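Local atomic coordinates of phage-related protein (Bordetella bronchiseptica RB50, PDB entry 3BJQ), a protein that is probably a phage major capsid (coat) protein, from phage-related DNA in the bacterial genome. Residues Phe55-Asn59 / Ser172-Glu176. Sequence-based numbering, arbitrary orientation.
Sequences FRLYN and SIGME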
# COMPACT_ATOMS: atom_id res chain seq x y z
N PHE E 55 41.40 -16.52 -21.15
CA PHE E 55 40.27 -17.23 -21.76
C PHE E 55 40.36 -18.72 -21.51
O PHE E 55 39.34 -19.36 -21.33
CB PHE E 55 40.13 -16.94 -23.25
CG PHE E 55 39.51 -15.60 -23.56
CD1 PHE E 55 38.15 -15.43 -23.49
CD2 PHE E 55 40.29 -14.52 -23.92
CE1 PHE E 55 37.56 -14.19 -23.79
CE2 PHE E 55 39.72 -13.29 -24.22
CZ PHE E 55 38.34 -13.14 -24.15
N ARG E 56 41.56 -19.27 -21.49
CA ARG E 56 41.71 -20.69 -21.18
C ARG E 56 41.23 -20.97 -19.75
O ARG E 56 40.48 -21.93 -19.52
CB ARG E 56 43.16 -21.14 -21.32
CG ARG E 56 43.28 -22.63 -21.14
CD ARG E 56 44.62 -23.14 -21.53
NE ARG E 56 44.57 -24.59 -21.67
CZ ARG E 56 44.01 -25.23 -22.70
NH1 ARG E 56 43.45 -24.56 -23.71
NH2 ARG E 56 44.03 -26.55 -22.73
N LEU E 57 41.69 -20.16 -18.80
CA LEU E 57 41.29 -20.28 -17.39
C LEU E 57 39.78 -20.10 -17.20
O LEU E 57 39.15 -20.83 -16.44
CB LEU E 57 42.01 -19.21 -16.54
CG LEU E 57 42.33 -19.62 -15.11
CD1 LEU E 57 43.52 -20.57 -15.12
CD2 LEU E 57 42.64 -18.43 -14.20
N TYR E 58 39.22 -19.15 -17.92
CA TYR E 58 37.80 -18.87 -17.90
C TYR E 58 36.98 -20.11 -18.25
O TYR E 58 35.95 -20.34 -17.64
CB TYR E 58 37.47 -17.74 -18.87
CG TYR E 58 36.06 -17.18 -18.84
CD1 TYR E 58 35.55 -16.53 -17.72
CD2 TYR E 58 35.28 -17.20 -19.98
CE1 TYR E 58 34.26 -15.98 -17.73
CE2 TYR E 58 34.00 -16.64 -20.01
CZ TYR E 58 33.49 -16.05 -18.89
OH TYR E 58 32.23 -15.50 -18.97
N ASN E 59 37.46 -20.90 -19.21
CA ASN E 59 36.77 -22.13 -19.62
C ASN E 59 37.48 -23.42 -19.21
O ASN E 59 37.46 -24.41 -19.91
CB ASN E 59 36.49 -22.07 -21.12
CG ASN E 59 35.52 -20.95 -21.49
OD1 ASN E 59 34.49 -20.79 -20.85
ND2 ASN E 59 35.86 -20.20 -22.51
N SER E 172 41.10 -19.43 -30.53
CA SER E 172 41.88 -18.66 -29.55
C SER E 172 41.29 -18.68 -28.16
O SER E 172 42.01 -18.74 -27.16
CB SER E 172 42.05 -17.22 -30.00
OG SER E 172 42.95 -17.14 -31.08
N ILE E 173 39.97 -18.60 -28.07
CA ILE E 173 39.31 -18.43 -26.78
C ILE E 173 38.35 -19.54 -26.41
O ILE E 173 37.87 -19.59 -25.28
CB ILE E 173 38.59 -17.04 -26.71
CG1 ILE E 173 37.38 -16.96 -27.64
CG2 ILE E 173 39.57 -15.93 -27.04
CD1 ILE E 173 36.55 -15.66 -27.47
N GLY E 174 38.09 -20.46 -27.32
CA GLY E 174 37.22 -21.62 -27.01
C GLY E 174 35.74 -21.33 -26.89
O GLY E 174 34.96 -22.06 -26.23
N MSE E 175 35.34 -20.23 -27.54
CA MSE E 175 33.95 -19.84 -27.67
C MSE E 175 33.74 -19.26 -29.04
O MSE E 175 34.66 -18.67 -29.62
CB MSE E 175 33.55 -18.78 -26.63
CG MSE E 175 33.55 -19.31 -25.24
SE MSE E 175 33.28 -17.99 -23.90
CE MSE E 175 34.69 -16.97 -24.22
N GLU E 176 32.52 -19.43 -29.55
CA GLU E 176 32.13 -18.86 -30.85
C GLU E 176 31.95 -17.37 -30.67
O GLU E 176 31.42 -16.93 -29.64
CB GLU E 176 30.80 -19.46 -31.34
CG GLU E 176 30.84 -20.98 -31.63
CD GLU E 176 31.70 -21.37 -32.85
OE1 GLU E 176 31.65 -20.68 -33.90
OE2 GLU E 176 32.44 -22.37 -32.74
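Phe-55 swings its ring away from its own carbonyl carbon (chi1 -77°), and Ile-173 directs CG2 by the same choice, its CG1 being lodged between backbone N and carbonyl carbon (chi1 69°); with the CA atoms of Phe-55 and Ile-173 5.2 Å apart, the two side chains lie side by side, pointing the same way. Such a pairing illustrates how a methyl can pack on an aromatic face while a selenomethionine fills in at the ring edges. The CG2 methyl of Ile-173 sits over the Phe-55 ring in a CH-pi contact, 3.6 Å from the centroid and offset toward the rim. Gly-174, the first residue past helix 158-173, leaves helical geometry with positive phi, and selenomethionine Met-175 follows it with its side chain toward helix 52-58. Its chain bends at the last torsion (chi3 -60°), setting CE at the edge of the Phe-55 ring, 3.9 Å from CD1. The selenium of Met-175 lies at the rim of Tyr-58, 4.2 Å from CE2, a Met-aromatic contact nearly in the ring plane. Polar contact is slight: Asn-59 ND2 gives Ile-173 O a weak, bent hydrogen bond of 3.5 Å, while ND2 also lies 3.7 Å from the Met-175 selenium. The stronger partner of this amide is Arg-117 of the second subunit, which bonds OD1, and the Tyr-58 hydroxyl bonds Glu-260. The buried contact thus joins the C-terminal ends of helices 52-58 and 158-173, with Pro-261 against Phe-55 and Tyr-58, Tyr-249 against Ile-173, and strand 179-183 of the six-stranded sheet following shortly after Met-175.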